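Local coordinates for PTS EIIA type-4 domain-containing protein (Streptococcus agalactiae NEM316, PDB 4TKZ) that probably relays a phosphoryl group from HPr to EIIB as the EIIA component of a mannose/fructose-type sugar phosphotransferase system, at residues 10-13 / 14-18; 37-40 / 41-45; 89-92 / 93-97. All coordinates share one frame; numbering follows the deposited sequence.

Contact 1. Residues 10-13 / 14-18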
ATOM      1  N   GLY A  10      10.256   5.973   3.042  1.00 17.37           N
ATOM      2  CA  GLY A  10      11.174   5.296   2.144  1.00 21.04           C
ATOM      3  C   GLY A  10      10.843   5.570   0.694  1.00 21.01           C
ATOM      4  O   GLY A  10      10.376   6.661   0.356  1.00 19.04           O
ATOM      5  N   ASN A  11      11.094   4.583  -0.163  1.00 18.19           N
ATOM      6  CA  ASN A  11      10.750   4.693  -1.572  1.00 20.07           C
ATOM      7  C   ASN A  11       9.448   3.959  -1.920  1.00 22.52           C
ATOM      8  O   ASN A  11       9.253   3.545  -3.052  1.00 21.53           O
ATOM      9  CB  ASN A  11      11.923   4.232  -2.449  1.00 20.90           C
ATOM     10  CG  ASN A  11      13.127   5.167  -2.336  1.00 29.21           C
ATOM     11  OD1 ASN A  11      14.088   4.884  -1.621  1.00 28.94           O
ATOM     12  ND2 ASN A  11      13.065   6.296  -3.027  1.00 25.29           N
ATOM     13  N   PHE A  12       8.575   3.811  -0.924  1.00 18.73           N
ATOM     14  CA  PHE A  12       7.180   3.372  -1.110  1.00 18.14           C
ATOM     15  C   PHE A  12       6.511   4.145  -2.258  1.00 17.93           C
ATOM     16  O   PHE A  12       5.894   3.523  -3.112  1.00 16.98           O
ATOM     17  CB  PHE A  12       6.429   3.554   0.230  1.00 20.38           C
ATOM     18  CG  PHE A  12       4.978   3.054   0.275  1.00 22.51           C
ATOM     19  CD1 PHE A  12       4.029   3.414  -0.680  1.00 20.41           C
ATOM     20  CD2 PHE A  12       4.552   2.319   1.372  1.00 22.40           C
ATOM     21  CE1 PHE A  12       2.712   2.986  -0.579  1.00 28.62           C
ATOM     22  CE2 PHE A  12       3.236   1.878   1.483  1.00 19.67           C
ATOM     23  CZ  PHE A  12       2.315   2.216   0.507  1.00 23.57           C
ATOM     24  N   PRO A  13       6.611   5.494  -2.287  1.00 15.84           N
ATOM     25  CA  PRO A  13       5.950   6.142  -3.431  1.00 16.78           C
ATOM     26  C   PRO A  13       6.486   5.672  -4.782  1.00 17.51           C
ATOM     27  O   PRO A  13       5.678   5.402  -5.678  1.00 18.90           O
ATOM     28  CB  PRO A  13       6.271   7.627  -3.221  1.00 20.53           C
ATOM     29  CG  PRO A  13       6.378   7.758  -1.732  1.00 18.75           C
ATOM     30  CD  PRO A  13       7.117   6.505  -1.327  1.00 14.60           C
ATOM     31  N   ASP A  14       7.803   5.558  -4.932  1.00 15.32           N
ATOM     32  CA  ASP A  14       8.355   5.079  -6.198  1.00 13.78           C
ATOM     33  C   ASP A  14       7.868   3.683  -6.517  1.00 16.74           C
ATOM     34  O   ASP A  14       7.590   3.366  -7.670  1.00 18.18           O
ATOM     35  CB  ASP A  14       9.879   5.047  -6.157  1.00 16.74           C
ATOM     36  CG  ASP A  14      10.491   6.411  -6.276  1.00 22.86           C
ATOM     37  OD1 ASP A  14       9.808   7.328  -6.772  1.00 22.66           O
ATOM     38  OD2 ASP A  14      11.662   6.551  -5.871  1.00 22.26           O
ATOM     39  N   GLY A  15       7.798   2.842  -5.489  1.00 20.08           N
ATOM     40  CA  GLY A  15       7.410   1.458  -5.680  1.00 18.62           C
ATOM     41  C   GLY A  15       5.960   1.311  -6.101  1.00 19.73           C
ATOM     42  O   GLY A  15       5.654   0.549  -7.021  1.00 16.91           O
ATOM     43  N   ILE A  16       5.055   2.021  -5.436  1.00 17.00           N
ATOM     44  CA  ILE A  16       3.639   1.915  -5.806  1.00 16.86           C
ATOM     45  C   ILE A  16       3.374   2.598  -7.153  1.00 17.85           C
ATOM     46  O   ILE A  16       2.506   2.166  -7.918  1.00 21.21           O
ATOM     47  CB  ILE A  16       2.679   2.414  -4.692  1.00 23.21           C
ATOM     48  CG1 ILE A  16       1.264   1.870  -4.929  1.00 20.30           C
ATOM     49  CG2 ILE A  16       2.664   3.937  -4.599  1.00 19.45           C
ATOM     50  CD1 ILE A  16       0.347   2.066  -3.747  1.00 20.13           C
ATOM     51  N   LEU A  17       4.151   3.635  -7.463  1.00 19.84           N
ATOM     52  CA  LEU A  17       4.081   4.259  -8.784  1.00 17.40           C
ATOM     53  C   LEU A  17       4.532   3.308  -9.888  1.00 18.21           C
ATOM     54  O   LEU A  17       4.002   3.341 -11.003  1.00 20.03           O
ATOM     55  CB  LEU A  17       4.898   5.559  -8.825  1.00 17.54           C
ATOM     56  CG  LEU A  17       4.226   6.743  -8.153  1.00 21.92           C
ATOM     57  CD1 LEU A  17       5.202   7.912  -8.055  1.00 22.23           C
ATOM     58  CD2 LEU A  17       2.968   7.131  -8.927  1.00 19.17           C
ATOM     59  N   SER A  18       5.490   2.437  -9.578  1.00 18.10           N
ATOM     60  CA  SER A  18       5.914   1.429 -10.548  1.00 17.94           C
ATOM     61  C   SER A  18       4.813   0.397 -10.787  1.00 21.10           C
ATOM     62  O   SER A  18       4.738  -0.180 -11.869  1.00 20.00           O
ATOM     63  CB  SER A  18       7.221   0.744 -10.123  1.00 17.40           C
ATOM     64  OG  SER A  18       7.011  -0.187  -9.079  1.00 18.48           O
TER

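Contact 2. Residues 37-40 / 41-45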
ATOM      1  N   ALA A  37      15.362   8.116   4.439  1.00 25.22           N
ATOM      2  CA  ALA A  37      16.249   8.349   5.568  1.00 25.80           C
ATOM      3  C   ALA A  37      17.116   9.561   5.292  1.00 29.93           C
ATOM      4  O   ALA A  37      17.696   9.691   4.213  1.00 29.04           O
ATOM      5  CB  ALA A  37      17.116   7.136   5.832  1.00 33.24           C
ATOM      6  N   GLY A  38      17.185  10.451   6.275  1.00 30.36           N
ATOM      7  CA  GLY A  38      17.953  11.674   6.150  1.00 33.06           C
ATOM      8  C   GLY A  38      17.059  12.887   5.992  1.00 30.29           C
ATOM      9  O   GLY A  38      17.466  14.007   6.300  1.00 29.22           O
ATOM     10  N   MET A  39      15.838  12.669   5.509  1.00 25.27           N
ATOM     11  CA  MET A  39      14.905  13.772   5.306  1.00 30.09           C
ATOM     12  C   MET A  39      14.213  14.192   6.590  1.00 25.49           C
ATOM     13  O   MET A  39      13.831  13.353   7.415  1.00 29.52           O
ATOM     14  CB  MET A  39      13.845  13.406   4.272  1.00 23.90           C
ATOM     15  CG  MET A  39      14.256  13.657   2.847  1.00 29.65           C
ATOM     16  SD  MET A  39      12.986  13.004   1.742  1.00 27.81           S
ATOM     17  CE  MET A  39      11.709  14.239   1.914  1.00 18.88           C
ATOM     18  N   SER A  40      14.058  15.501   6.754  1.00 24.13           N
ATOM     19  CA  SER A  40      13.332  16.049   7.878  1.00 22.55           C
ATOM     20  C   SER A  40      11.873  16.226   7.501  1.00 23.09           C
ATOM     21  O   SER A  40      11.497  16.133   6.329  1.00 25.86           O
ATOM     22  CB  SER A  40      13.899  17.417   8.262  1.00 22.69           C
ATOM     23  OG  SER A  40      13.543  18.387   7.290  1.00 27.15           O
ATOM     24  N   SER A  41      11.053  16.493   8.509  1.00 23.93           N
ATOM     25  CA  SER A  41       9.652  16.822   8.286  1.00 23.87           C
ATOM     26  C   SER A  41       9.528  18.080   7.419  1.00 23.85           C
ATOM     27  O   SER A  41       8.692  18.143   6.518  1.00 22.97           O
ATOM     28  CB  SER A  41       8.936  16.981   9.629  1.00 24.46           C
ATOM     29  OG  SER A  41       7.595  17.379   9.461  1.00 30.55           O
ATOM     30  N   ASN A  42      10.363  19.086   7.677  1.00 24.83           N
ATOM     31  CA  ASN A  42      10.296  20.295   6.865  1.00 20.14           C
ATOM     32  C   ASN A  42      10.609  20.013   5.389  1.00 19.94           C
ATOM     33  O   ASN A  42      10.039  20.651   4.498  1.00 23.34           O
ATOM     34  CB  ASN A  42      11.203  21.406   7.430  1.00 24.87           C
ATOM     35  CG  ASN A  42      10.905  22.768   6.823  1.00 24.92           C
ATOM     36  OD1 ASN A  42      11.640  23.251   5.961  1.00 30.94           O
ATOM     37  ND2 ASN A  42       9.811  23.382   7.255  1.00 24.33           N
ATOM     38  N   ASP A  43      11.494  19.054   5.133  1.00 21.25           N
ATOM     39  CA  ASP A  43      11.844  18.681   3.761  1.00 20.64           C
ATOM     40  C   ASP A  43      10.605  18.200   3.007  1.00 22.93           C
ATOM     41  O   ASP A  43      10.387  18.559   1.843  1.00 19.51           O
ATOM     42  CB  ASP A  43      12.900  17.577   3.750  1.00 27.52           C
ATOM     43  CG  ASP A  43      14.259  18.062   4.188  1.00 31.62           C
ATOM     44  OD1 ASP A  43      14.535  19.271   4.036  1.00 24.17           O
ATOM     45  OD2 ASP A  43      15.053  17.224   4.673  1.00 27.42           O
ATOM     46  N   VAL A  44       9.797  17.388   3.686  1.00 21.71           N
ATOM     47  CA  VAL A  44       8.522  16.928   3.142  1.00 21.60           C
ATOM     48  C   VAL A  44       7.580  18.100   2.913  1.00 21.67           C
ATOM     49  O   VAL A  44       6.905  18.174   1.883  1.00 20.12           O
ATOM     50  CB  VAL A  44       7.828  15.935   4.090  1.00 21.09           C
ATOM     51  CG1 VAL A  44       6.539  15.430   3.466  1.00 22.76           C
ATOM     52  CG2 VAL A  44       8.739  14.777   4.387  1.00 18.56           C
ATOM     53  N   ARG A  45       7.531  19.023   3.873  1.00 19.07           N
ATOM     54  CA  ARG A  45       6.663  20.183   3.744  1.00 20.17           C
ATOM     55  C   ARG A  45       7.044  21.027   2.539  1.00 18.19           C
ATOM     56  O   ARG A  45       6.171  21.478   1.802  1.00 20.19           O
ATOM     57  CB  ARG A  45       6.707  21.048   5.004  1.00 21.21           C
ATOM     58  CG  ARG A  45       5.841  22.290   4.908  1.00 26.13           C
ATOM     59  CD  ARG A  45       5.732  22.950   6.268  1.00 25.69           C
ATOM     60  NE  ARG A  45       5.175  24.292   6.189  1.00 26.38           N
ATOM     61  CZ  ARG A  45       3.925  24.604   6.511  1.00 33.71           C
ATOM     62  NH1 ARG A  45       3.515  25.863   6.422  1.00 30.18           N
ATOM     63  NH2 ARG A  45       3.092  23.666   6.941  1.00 22.50           N
TER

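Contact 3. Residues 89-92 / 93-97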
ATOM      1  N   SER A  89      -4.943   8.562   4.641  1.00 18.76           N
ATOM      2  CA  SER A  89      -3.960   7.564   5.060  1.00 15.05           C
ATOM      3  C   SER A  89      -4.441   6.190   4.581  1.00 15.54           C
ATOM      4  O   SER A  89      -5.558   6.071   4.073  1.00 17.10           O
ATOM      5  CB  SER A  89      -3.796   7.550   6.571  1.00 17.54           C
ATOM      6  OG  SER A  89      -5.011   7.211   7.211  1.00 18.48           O
ATOM      7  N   GLY A  90      -3.599   5.168   4.743  1.00 16.17           N
ATOM      8  CA  GLY A  90      -3.980   3.790   4.445  1.00 16.44           C
ATOM      9  C   GLY A  90      -3.745   3.378   3.008  1.00 16.36           C
ATOM     10  O   GLY A  90      -4.348   2.421   2.529  1.00 20.70           O
ATOM     11  N   LEU A  91      -2.861   4.103   2.323  1.00 19.68           N
ATOM     12  CA  LEU A  91      -2.645   3.935   0.885  1.00 13.90           C
ATOM     13  C   LEU A  91      -2.395   2.488   0.485  1.00 14.20           C
ATOM     14  O   LEU A  91      -1.461   1.856   0.985  1.00 16.20           O
ATOM     15  CB  LEU A  91      -1.462   4.796   0.423  1.00 18.07           C
ATOM     16  CG  LEU A  91      -0.928   4.531  -0.988  1.00 20.80           C
ATOM     17  CD1 LEU A  91      -2.005   4.805  -2.035  1.00 19.49           C
ATOM     18  CD2 LEU A  91       0.301   5.382  -1.256  1.00 18.39           C
ATOM     19  N   ASN A  92      -3.256   1.970  -0.384  1.00 15.78           N
ATOM     20  CA  ASN A  92      -3.035   0.663  -1.039  1.00 12.63           C
ATOM     21  C   ASN A  92      -3.179   0.816  -2.549  1.00 15.47           C
ATOM     22  O   ASN A  92      -3.491   1.903  -3.023  1.00 16.39           O
ATOM     23  CB  ASN A  92      -3.908  -0.462  -0.451  1.00 14.28           C
ATOM     24  CG  ASN A  92      -5.395  -0.165  -0.505  1.00 19.10           C
ATOM     25  OD1 ASN A  92      -5.860   0.607  -1.338  1.00 18.38           O
ATOM     26  ND2 ASN A  92      -6.160  -0.821   0.378  1.00 17.66           N
ATOM     27  N   LEU A  93      -2.940  -0.233  -3.337  1.00 13.11           N
ATOM     28  CA  LEU A  93      -3.002  -0.027  -4.780  1.00 12.89           C
ATOM     29  C   LEU A  93      -4.437   0.256  -5.228  1.00 14.44           C
ATOM     30  O   LEU A  93      -4.653   0.961  -6.211  1.00 18.89           O
ATOM     31  CB  LEU A  93      -2.361  -1.190  -5.563  1.00 15.82           C
ATOM     32  CG  LEU A  93      -2.200  -1.056  -7.087  1.00 16.99           C
ATOM     33  CD1 LEU A  93      -1.460   0.196  -7.482  1.00 18.69           C
ATOM     34  CD2 LEU A  93      -1.480  -2.284  -7.675  1.00 17.25           C
ATOM     35  N   SER A  94      -5.415  -0.274  -4.497  1.00 17.27           N
ATOM     36  CA  SER A  94      -6.822  -0.007  -4.790  1.00 16.98           C
ATOM     37  C   SER A  94      -7.123   1.489  -4.705  1.00 15.18           C
ATOM     38  O   SER A  94      -7.819   2.041  -5.565  1.00 19.76           O
ATOM     39  CB  SER A  94      -7.725  -0.743  -3.796  1.00 19.98           C
ATOM     40  OG  SER A  94      -7.738  -2.138  -4.037  1.00 22.82           O
ATOM     41  N   MET A  95      -6.612   2.117  -3.656  1.00 19.46           N
ATOM     42  CA  MET A  95      -6.797   3.555  -3.439  1.00 14.61           C
ATOM     43  C   MET A  95      -6.239   4.321  -4.635  1.00 17.81           C
ATOM     44  O   MET A  95      -6.902   5.203  -5.196  1.00 17.20           O
ATOM     45  CB  MET A  95      -6.096   3.981  -2.145  1.00 19.47           C
ATOM     46  CG  MET A  95      -6.381   5.400  -1.732  1.00 21.78           C
ATOM     47  SD  MET A  95      -5.555   5.805  -0.192  1.00 17.93           S
ATOM     48  CE  MET A  95      -6.610   4.967   0.988  1.00 16.08           C
ATOM     49  N   LEU A  96      -5.031   3.954  -5.050  1.00 17.08           N
ATOM     50  CA  LEU A  96      -4.357   4.638  -6.154  1.00 17.56           C
ATOM     51  C   LEU A  96      -5.049   4.416  -7.491  1.00 17.48           C
ATOM     52  O   LEU A  96      -5.265   5.356  -8.260  1.00 19.23           O
ATOM     53  CB  LEU A  96      -2.894   4.187  -6.253  1.00 16.22           C
ATOM     54  CG  LEU A  96      -2.058   4.862  -7.338  1.00 16.26           C
ATOM     55  CD1 LEU A  96      -2.146   6.404  -7.269  1.00 20.35           C
ATOM     56  CD2 LEU A  96      -0.611   4.402  -7.207  1.00 17.58           C
ATOM     57  N   MET A  97      -5.393   3.167  -7.781  1.00 20.17           N
ATOM     58  CA  MET A  97      -6.026   2.876  -9.059  1.00 17.46           C
ATOM     59  C   MET A  97      -7.376   3.589  -9.171  1.00 18.51           C
ATOM     60  O   MET A  97      -7.714   4.134 -10.222  1.00 18.38           O
ATOM     61  CB  MET A  97      -6.175   1.365  -9.260  1.00 18.15           C
ATOM     62  CG  MET A  97      -4.849   0.600  -9.423  1.00 23.49           C
ATOM     63  SD  MET A  97      -3.737   1.247 -10.696  1.00 22.99           S
ATOM     64  CE  MET A  97      -4.806   1.140 -12.136  1.00 22.53           C
TER

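Contact 1. Residues 10-13 / 14-18
Asn11 O receives Gly15 N at 2.9 Å, and this bond opens helix 12-24, the helix of the beta-alpha-beta unit with strands 3-9 and 30-35. Asn11 and Asp14 lie alongside each other with amide and carboxylate planes only 16° apart, and ND2 of Asn11 reaches OD2 of Asp14 at 3.2 Å. ND2 comes in above the carboxylate plane, OD2 is also tilted from the Asn11 amide plane, and the N-H...O angle is 139°. Asn11 occupies the N-cap position without a capping bond from its side chain. The other carboxylate oxygen of Asp14 is held by Asn34 on strand 30-35.

On the inner side, CE1 of Phe12 meets CD1 of Ile16 at 4.1 Å. Phe12 CG is anti to the backbone N (chi1 -176°), which lays the ring beside Ile16 and pointing the same way. Pro13 O accepts Leu17 N at 2.9 Å. Pro13 itself packs on Ile6 and Ala8 of strand 3-9, so the helix start is tied to both strands.

With both oxygens engaged by separate amides, the Asp14 carboxylate is probably stabilised as an anion, and its position near the helix start should add to this.

Contact 2. Residues 37-40 / 41-45
Ser40 and Asp43 face each other across the first turn of helix 41-52 in a reciprocal capping box. The carboxylate of Asp43 folds back over the backbone of Ser40, because its CG is anti to the carbonyl carbon and beside its own N (chi1 -71°). OD2 of Asp43 thereby takes the N-H of Ser40 at 2.9 Å in an almost straight bond (173°), although the donor comes from above the carboxylate plane. The return bond goes from Asp43 N to OG of Ser40, 3.0 Å long. It depends on Ser40 chi1 (72°), which sets OG between the backbone N and the carbonyl carbon. The carbonyl of Ser40 contributes less, since Val44 N reaches Ser40 O weakly at 3.4 Å.

Met39 and Val44 form a hydrophobic staple beside the box. The Met39 side chain crosses that of Val44 at about a right angle and that of Asp43 at a slant. A bend at chi3 brings its methyl CE to 3.9 Å from CG2 of Val44 and 4.0 Å from CB of Asp43. Val44 in turn packs on Val72 of helix 68-76, so this apolar edge looks inward from an otherwise surface-lying turn.

Two N-H groups are thus satisfied by side-chain oxygens, and the negative carboxylate of Asp43 probably interacts favourably with the positive end of the helix dipole.

Contact 3. Residues 89-92 / 93-97
Asn92 is the N-cap of helix 93-102: its OD1 takes Met95 N at 2.9 Å; the helix follows the last parallel strand, 84-89, of the central sheet. The donor stands almost in line with the side-chain C=O (C=O...N angle 168°). The rotation that permits this is chi1 57°, which turns CG of Asn92 in between its own N and carbonyl carbon and points the amide back at the first turn. The backbone adds Leu96 N to Asn92 O at 3.3 Å.

The tight part is the methionine. Met95 runs back along the preceding loop with CG anti to its N, so that SD lies 3.6 Å from CA of Leu91. The last torsion (chi3 -76°) turns CE of Met95 against carbonyl oxygens, 3.4 Å from Ser89 O and 3.7 Å from Gly90 O. CD1 of Leu91 joins this packing at 4.1 Å from SD of Met95, the two side chains slanting past each other. The looser approach is that of Leu91 CD1 to Leu96 CB, 4.4 Å. No solvent side takes over there, because all the touching residues are buried. Leu91 and Leu96 lean on Ile6 and Leu61 of the sheet, and the second subunit covers Ser89. The amide nitrogen of the cap is used as well: ND2 of Asn92 donates to Ser120 O of its own chain and to Gly90 O of the second subunit.

Overall arrangement
From the N terminus, strand 3-9 leads into contact 1, which starts helix 12-24 in the crossover to strand 30-35. Beyond that strand, contact 2 ends the next loop and begins helix 41-52; contact 3 does the same between strand 84-89 and helix 93-102. The three are in series, with none enclosing or crossing another. Contacts 1 and 3 meet: Ile16 CG1 lies 3.9 Å from Leu96 CD2, helix against helix, and Phe12 CE1 lies 3.5 Å from Leu91 CD2, helix against loop; both contacts also touch the second subunit. Contact 2 stands apart at the surface, its centre about 17 Å from that of contact 1 and 22 Å from that of contact 3.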